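Local coordinates for protein diguanylate cyclase (Marinobacter aquaeolei VT8, PDB 3IGN) that probably makes the second messenger c-di-GMP from two GTP with magnesium, and is seen here as its GGDEF domain with bound c-di-GMP, at residues T40-F45 against G92-E97; G133-T138 against Q149-A154. All blocks are in the same frame, centred on the assembly; numbering follows the deposited sequence.

In the fold
Both interactions lie on the central sheet of the GGDEF domain, and both are buried. Interaction 1 joins strands 40-47 and 90-96 edge to edge, mainly by backbone hydrogen bonds. Interaction 2 lays helix 144-160 on strand 130-136, the other neighbour of strand 40-47, through alanine methyls, a glycine and backbone atoms. Strand 40-47 links the two: G133 N meets M44 O at 2.9 Å, a probable hydrogen bond, and A151 packs on M44 and L42. Interaction 1 buries 490 Å² and interaction 2 buries 207 Å². The side chain of L95 in interaction 1 comes close to bound c-di-GMP, whereas the side chain of I134 in interaction 2 lies about 10 Å from it.

Interaction 1 of 2, residues T40-F45 against G92-E97; sequences TSLVMF and GIILPE
This is an antiparallel strand pair in the central sheet of the GGDEF domain, between T40-F45 and G92-E97. Four backbone hydrogen bonds hold it. S41 and L95 exchange two, S41 N to L95 O at 3.0 Å and L95 N to S41 O at 2.8 Å. V43 and I93 exchange the other two, V43 N to I93 O and I93 N to V43 O, each 2.9 Å. S41, V43, I93 and L95 point to one face of the sheet. There the V43 and L95 side chains cross at an angle, with V43 CG2 3.6 Å from L95 CD1. V43 CG1 is anti to the backbone N (chi1 -179°), and CG2 lies beside that N. Helix 100-115 packs over this face: V43 touches C107, I93 touches I110, and L95 touches A103 and I106. L95 also lies near D81 and T98, which bind c-di-GMP. With R78, D81 forms an RxxD motif, consistent with the inhibitory site of GGDEF domains. S41 OG hydrogen-bonds to the carbonyl oxygen of T98, whose OG1 hydrogen-bonds to P96 O. T40, L42, M44, I94 and P96 point to the other face. L42 CD1 meets I94 CG1 at 4.0 Å, and W22 of helix 19-36 touches both residues. M44 is a selenomethionine with a chain bent at chi2 and chi3. Its CE comes near the CA of G92, which has no side chain. V43 O also receives a CA-H...O contact from G92 CA. At the far end of the pair, F45 CG sits between the backbone N and the carbonyl carbon (chi1 67°). The ring reaches back to I93, whose CG1 lies at the ring edge, in plane. I93 CD1 approaches the same ring obliquely, 3.7 Å from CE2.

Interaction 2 of 2, residues G133-T138 against Q149-A154; sequences GIAQLT and QKADEA
The beta-alpha-beta unit of strand 130-136, helix 144-160 and strand 166-168 brings the helix down onto its first strand here. The strand and helix segments run at 146° to each other, and their axes come within 5.9 Å. Small residues make this close approach possible. A135 points its CB at the helix backbone, 3.5 Å from A151 N. The same methyl meets A151 CB at 3.7 Å and K150 CB at 3.9 Å. One helical turn on, A154 points its CB back at the strand. It rests 3.7 Å from G133 CA and also touches I134 N. G133 has no side chain, and its CA lies 3.7 Å from A151 O. K150 meets the strand through CB, then its chain bends at chi2 and chi3 and leads away. Its NZ forms a salt bridge with E153 OE1 within the helix. A135 O accepts a hydrogen bond from NE1 of W147, a polar tie between strand and helix. I134 points away from the helix. A154 also touches V167. The crossover helix thus packs on both parallel strands of its beta-alpha-beta unit, unusually close to the first because glycine and alanine make the contact.

Interaction 1 of 2, residues T40-F45 against G92-E97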
ATOM      1  N   THR A  40      13.011   7.585   5.813  1.00 20.08           N
ATOM      2  CA  THR A  40      11.741   6.921   6.042  1.00 21.99           C
ATOM      3  C   THR A  40      10.901   7.178   4.804  1.00 22.17           C
ATOM      4  O   THR A  40      10.929   8.267   4.239  1.00 21.79           O
ATOM      5  CB  THR A  40      11.036   7.442   7.320  1.00 30.06           C
ATOM      6  OG1 THR A  40       9.890   6.623   7.594  1.00 32.69           O
ATOM      7  CG2 THR A  40      10.608   8.880   7.160  1.00 31.76           C
ATOM      8  N   SER A  41      10.177   6.159   4.375  1.00 20.16           N
ATOM      9  CA  SER A  41       9.368   6.270   3.173  1.00 18.99           C
ATOM     10  C   SER A  41       7.958   5.769   3.410  1.00 19.81           C
ATOM     11  O   SER A  41       7.701   4.997   4.334  1.00 20.75           O
ATOM     12  CB  SER A  41      10.008   5.459   2.047  1.00 19.20           C
ATOM     13  OG  SER A  41      11.314   5.934   1.743  1.00 23.74           O
ATOM     14  N   LEU A  42       7.059   6.210   2.543  1.00 20.73           N
ATOM     15  CA  LEU A  42       5.665   5.833   2.596  1.00 21.55           C
ATOM     16  C   LEU A  42       5.266   5.247   1.248  1.00 21.28           C
ATOM     17  O   LEU A  42       5.693   5.736   0.198  1.00 20.56           O
ATOM     18  CB  LEU A  42       4.826   7.073   2.868  1.00 25.80           C
ATOM     19  CG  LEU A  42       3.363   6.868   3.242  1.00 28.42           C
ATOM     20  CD1 LEU A  42       3.296   6.280   4.644  1.00 30.43           C
ATOM     21  CD2 LEU A  42       2.631   8.202   3.185  1.00 29.07           C
ATOM     22  N   VAL A  43       4.446   4.204   1.282  1.00 21.21           N
ATOM     23  CA  VAL A  43       3.955   3.569   0.070  1.00 22.13           C
ATOM     24  C   VAL A  43       2.434   3.644   0.086  1.00 21.71           C
ATOM     25  O   VAL A  43       1.811   3.530   1.136  1.00 22.17           O
ATOM     26  CB  VAL A  43       4.359   2.081  -0.003  1.00 22.88           C
ATOM     27  CG1 VAL A  43       3.833   1.458  -1.305  1.00 24.89           C
ATOM     28  CG2 VAL A  43       5.869   1.946   0.085  1.00 24.12           C
HETATM   29  N   MSE A  44       1.845   3.879  -1.079  1.00 24.19           N
HETATM   30  CA  MSE A  44       0.395   3.928  -1.214  1.00 27.38           C
HETATM   31  C   MSE A  44       0.160   3.136  -2.484  1.00 24.68           C
HETATM   32  O   MSE A  44       0.744   3.451  -3.518  1.00 24.81           O
HETATM   33  CB  MSE A  44      -0.106   5.362  -1.424  1.00 34.87           C
HETATM   34  CG  MSE A  44       0.408   6.375  -0.426  1.00 46.25           C
HETATM   35 SE   MSE A  44      -1.033   7.233   0.529  1.00 58.47          SE
HETATM   36  CE  MSE A  44      -1.514   5.715   1.574  1.00 50.40           C
ATOM     37  N   PHE A  45      -0.640   2.080  -2.414  1.00 25.67           N
ATOM     38  CA  PHE A  45      -0.895   1.304  -3.616  1.00 26.42           C
ATOM     39  C   PHE A  45      -2.342   0.861  -3.735  1.00 27.98           C
ATOM     40  O   PHE A  45      -3.057   0.749  -2.738  1.00 26.37           O
ATOM     41  CB  PHE A  45       0.090   0.123  -3.733  1.00 26.01           C
ATOM     42  CG  PHE A  45      -0.068  -0.957  -2.687  1.00 27.88           C
ATOM     43  CD1 PHE A  45      -0.782  -2.119  -2.978  1.00 29.62           C
ATOM     44  CD2 PHE A  45       0.569  -0.856  -1.452  1.00 26.57           C
ATOM     45  CE1 PHE A  45      -0.855  -3.170  -2.060  1.00 29.35           C
ATOM     46  CE2 PHE A  45       0.503  -1.899  -0.525  1.00 25.47           C
ATOM     47  CZ  PHE A  45      -0.208  -3.060  -0.831  1.00 25.60           C
ATOM     48  N   GLY A  92      -1.599   1.127   2.315  1.00 23.05           N
ATOM     49  CA  GLY A  92      -0.464   1.990   2.578  1.00 18.88           C
ATOM     50  C   GLY A  92       0.534   1.228   3.427  1.00 21.89           C
ATOM     51  O   GLY A  92       0.159   0.319   4.156  1.00 23.38           O
ATOM     52  N   ILE A  93       1.811   1.577   3.315  1.00 20.01           N
ATOM     53  CA  ILE A  93       2.837   0.932   4.130  1.00 21.29           C
ATOM     54  C   ILE A  93       3.828   1.993   4.588  1.00 21.82           C
ATOM     55  O   ILE A  93       4.234   2.845   3.796  1.00 22.40           O
ATOM     56  CB  ILE A  93       3.661  -0.122   3.349  1.00 20.41           C
ATOM     57  CG1 ILE A  93       2.771  -0.975   2.448  1.00 19.30           C
ATOM     58  CG2 ILE A  93       4.378  -1.036   4.329  1.00 19.30           C
ATOM     59  CD1 ILE A  93       3.572  -1.887   1.529  1.00 23.14           C
ATOM     60  N   ILE A  94       4.204   1.941   5.863  1.00 19.16           N
ATOM     61  CA  ILE A  94       5.190   2.868   6.401  1.00 18.78           C
ATOM     62  C   ILE A  94       6.466   2.049   6.405  1.00 20.42           C
ATOM     63  O   ILE A  94       6.487   0.927   6.900  1.00 20.92           O
ATOM     64  CB  ILE A  94       4.876   3.290   7.851  1.00 16.77           C
ATOM     65  CG1 ILE A  94       3.535   4.014   7.909  1.00 17.46           C
ATOM     66  CG2 ILE A  94       5.984   4.212   8.388  1.00 18.02           C
ATOM     67  CD1 ILE A  94       3.045   4.310   9.331  1.00 17.11           C
ATOM     68  N   LEU A  95       7.524   2.597   5.826  1.00 18.62           N
ATOM     69  CA  LEU A  95       8.793   1.894   5.779  1.00 17.99           C
ATOM     70  C   LEU A  95       9.855   2.713   6.510  1.00 19.50           C
ATOM     71  O   LEU A  95      10.518   3.564   5.921  1.00 20.88           O
ATOM     72  CB  LEU A  95       9.212   1.670   4.326  1.00 17.85           C
ATOM     73  CG  LEU A  95       8.199   0.992   3.393  1.00 19.72           C
ATOM     74  CD1 LEU A  95       8.760   0.982   1.974  1.00 21.84           C
ATOM     75  CD2 LEU A  95       7.918  -0.437   3.866  1.00 21.44           C
ATOM     76  N   PRO A  96      10.031   2.466   7.815  1.00 19.00           N
ATOM     77  CA  PRO A  96      11.033   3.219   8.572  1.00 18.59           C
ATOM     78  C   PRO A  96      12.460   2.804   8.213  1.00 21.16           C
ATOM     79  O   PRO A  96      12.698   1.677   7.782  1.00 21.28           O
ATOM     80  CB  PRO A  96      10.673   2.890  10.027  1.00 20.49           C
ATOM     81  CG  PRO A  96      10.203   1.476   9.925  1.00 22.41           C
ATOM     82  CD  PRO A  96       9.321   1.507   8.684  1.00 19.48           C
ATOM     83  N   GLU A  97      13.395   3.735   8.388  1.00 19.07           N
ATOM     84  CA  GLU A  97      14.810   3.499   8.124  1.00 21.93           C
ATOM     85  C   GLU A  97      15.031   2.987   6.717  1.00 22.77           C
ATOM     86  O   GLU A  97      15.965   2.229   6.467  1.00 24.65           O
ATOM     87  CB  GLU A  97      15.357   2.481   9.120  1.00 22.76           C
ATOM     88  CG  GLU A  97      15.371   2.945  10.563  1.00 27.90           C
ATOM     89  CD  GLU A  97      16.349   4.078  10.780  1.00 35.72           C
ATOM     90  OE1 GLU A  97      17.408   4.084  10.113  1.00 39.28           O
ATOM     91  OE2 GLU A  97      16.070   4.948  11.621  1.00 38.79           O
TER

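Interaction 2 of 2, residues G133-T138 against Q149-A154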
ATOM      1  N   GLY A 133       2.909   3.738  -5.387  1.00 23.45           N
ATOM      2  CA  GLY A 133       3.577   5.024  -5.311  1.00 21.17           C
ATOM      3  C   GLY A 133       4.414   5.111  -4.053  1.00 21.73           C
ATOM      4  O   GLY A 133       3.950   4.745  -2.976  1.00 22.49           O
ATOM      5  N   ILE A 134       5.642   5.602  -4.193  1.00 21.37           N
ATOM      6  CA  ILE A 134       6.575   5.726  -3.072  1.00 21.64           C
ATOM      7  C   ILE A 134       6.978   7.179  -2.864  1.00 23.28           C
ATOM      8  O   ILE A 134       7.226   7.906  -3.819  1.00 23.91           O
ATOM      9  CB  ILE A 134       7.881   4.933  -3.342  1.00 21.16           C
ATOM     10  CG1 ILE A 134       7.607   3.433  -3.403  1.00 21.12           C
ATOM     11  CG2 ILE A 134       8.930   5.243  -2.260  1.00 22.50           C
ATOM     12  CD1 ILE A 134       8.777   2.657  -3.993  1.00 21.23           C
ATOM     13  N   ALA A 135       7.034   7.605  -1.608  1.00 22.89           N
ATOM     14  CA  ALA A 135       7.468   8.949  -1.300  1.00 21.98           C
ATOM     15  C   ALA A 135       8.348   8.915  -0.063  1.00 21.94           C
ATOM     16  O   ALA A 135       7.881   8.613   1.042  1.00 19.62           O
ATOM     17  CB  ALA A 135       6.271   9.879  -1.066  1.00 24.36           C
ATOM     18  N   GLN A 136       9.634   9.184  -0.249  1.00 21.93           N
ATOM     19  CA  GLN A 136      10.525   9.241   0.900  1.00 21.41           C
ATOM     20  C   GLN A 136      10.258  10.612   1.506  1.00 21.62           C
ATOM     21  O   GLN A 136      10.055  11.590   0.787  1.00 21.06           O
ATOM     22  CB  GLN A 136      11.998   9.121   0.489  1.00 20.96           C
ATOM     23  CG  GLN A 136      12.952   9.425   1.660  1.00 21.31           C
ATOM     24  CD  GLN A 136      14.395   9.047   1.372  1.00 25.03           C
ATOM     25  OE1 GLN A 136      14.713   8.569   0.288  1.00 27.80           O
ATOM     26  NE2 GLN A 136      15.279   9.264   2.353  1.00 22.21           N
ATOM     27  N   LEU A 137      10.238  10.686   2.827  1.00 19.89           N
ATOM     28  CA  LEU A 137       9.988  11.943   3.502  1.00 19.71           C
ATOM     29  C   LEU A 137      11.184  12.887   3.465  1.00 20.45           C
ATOM     30  O   LEU A 137      12.306  12.493   3.775  1.00 21.21           O
ATOM     31  CB  LEU A 137       9.584  11.667   4.953  1.00 20.20           C
ATOM     32  CG  LEU A 137       9.199  12.843   5.856  1.00 20.62           C
ATOM     33  CD1 LEU A 137       8.081  13.665   5.235  1.00 20.77           C
ATOM     34  CD2 LEU A 137       8.770  12.296   7.221  1.00 18.74           C
ATOM     35  N   THR A 138      10.931  14.128   3.060  1.00 21.15           N
ATOM     36  CA  THR A 138      11.959  15.166   3.007  1.00 22.34           C
ATOM     37  C   THR A 138      11.508  16.235   4.000  1.00 22.20           C
ATOM     38  O   THR A 138      10.492  16.074   4.669  1.00 23.36           O
ATOM     39  CB  THR A 138      12.048  15.816   1.612  1.00 24.61           C
ATOM     40  OG1 THR A 138      10.918  16.676   1.412  1.00 23.45           O
ATOM     41  CG2 THR A 138      12.063  14.755   0.533  1.00 25.29           C
ATOM     42  N   GLN A 149       0.216  12.852   0.577  1.00 22.88           N
ATOM     43  CA  GLN A 149      -0.153  13.425  -0.707  1.00 26.00           C
ATOM     44  C   GLN A 149       0.898  13.132  -1.763  1.00 24.55           C
ATOM     45  O   GLN A 149       0.565  12.810  -2.896  1.00 23.50           O
ATOM     46  CB  GLN A 149      -0.359  14.938  -0.581  1.00 29.83           C
ATOM     47  CG  GLN A 149      -0.723  15.615  -1.894  1.00 34.55           C
ATOM     48  CD  GLN A 149      -1.282  17.011  -1.694  1.00 43.56           C
ATOM     49  OE1 GLN A 149      -1.594  17.411  -0.570  1.00 49.40           O
ATOM     50  NE2 GLN A 149      -1.424  17.756  -2.785  1.00 44.83           N
ATOM     51  N   LYS A 150       2.172  13.240  -1.396  1.00 24.55           N
ATOM     52  CA  LYS A 150       3.252  12.972  -2.342  1.00 24.15           C
ATOM     53  C   LYS A 150       3.259  11.521  -2.802  1.00 23.82           C
ATOM     54  O   LYS A 150       3.507  11.236  -3.976  1.00 23.87           O
ATOM     55  CB  LYS A 150       4.611  13.327  -1.727  1.00 24.22           C
ATOM     56  CG  LYS A 150       4.825  14.816  -1.540  1.00 28.82           C
ATOM     57  CD  LYS A 150       4.693  15.581  -2.857  1.00 33.00           C
ATOM     58  CE  LYS A 150       5.993  15.627  -3.643  1.00 37.42           C
ATOM     59  NZ  LYS A 150       5.829  16.435  -4.886  1.00 41.16           N
ATOM     60  N   ALA A 151       2.988  10.601  -1.881  1.00 22.29           N
ATOM     61  CA  ALA A 151       2.957   9.187  -2.224  1.00 22.81           C
ATOM     62  C   ALA A 151       1.756   8.900  -3.119  1.00 23.60           C
ATOM     63  O   ALA A 151       1.833   8.091  -4.048  1.00 22.03           O
ATOM     64  CB  ALA A 151       2.886   8.334  -0.950  1.00 23.18           C
ATOM     65  N   ASP A 152       0.645   9.557  -2.821  1.00 23.35           N
ATOM     66  CA  ASP A 152      -0.577   9.391  -3.595  1.00 25.16           C
ATOM     67  C   ASP A 152      -0.378   9.915  -5.015  1.00 24.45           C
ATOM     68  O   ASP A 152      -0.917   9.357  -5.972  1.00 25.72           O
ATOM     69  CB  ASP A 152      -1.726  10.138  -2.928  1.00 30.84           C
ATOM     70  CG  ASP A 152      -3.048   9.908  -3.628  1.00 37.50           C
ATOM     71  OD1 ASP A 152      -3.468   8.736  -3.712  1.00 37.41           O
ATOM     72  OD2 ASP A 152      -3.658  10.891  -4.097  1.00 42.25           O
ATOM     73  N   GLU A 153       0.398  10.987  -5.151  1.00 22.95           N
ATOM     74  CA  GLU A 153       0.681  11.575  -6.462  1.00 24.14           C
ATOM     75  C   GLU A 153       1.522  10.615  -7.297  1.00 24.40           C
ATOM     76  O   GLU A 153       1.330  10.486  -8.507  1.00 23.54           O
ATOM     77  CB  GLU A 153       1.414  12.913  -6.291  1.00 29.32           C
ATOM     78  CG  GLU A 153       0.530  14.008  -5.713  1.00 35.80           C
ATOM     79  CD  GLU A 153       1.284  15.293  -5.401  1.00 43.52           C
ATOM     80  OE1 GLU A 153       2.528  15.315  -5.524  1.00 47.33           O
ATOM     81  OE2 GLU A 153       0.624  16.285  -5.023  1.00 45.47           O
ATOM     82  N   ALA A 154       2.468   9.947  -6.644  1.00 24.18           N
ATOM     83  CA  ALA A 154       3.329   8.982  -7.310  1.00 24.70           C
ATOM     84  C   ALA A 154       2.479   7.797  -7.763  1.00 25.15           C
ATOM     85  O   ALA A 154       2.704   7.231  -8.836  1.00 25.47           O
ATOM     86  CB  ALA A 154       4.420   8.515  -6.352  1.00 23.64           C
TER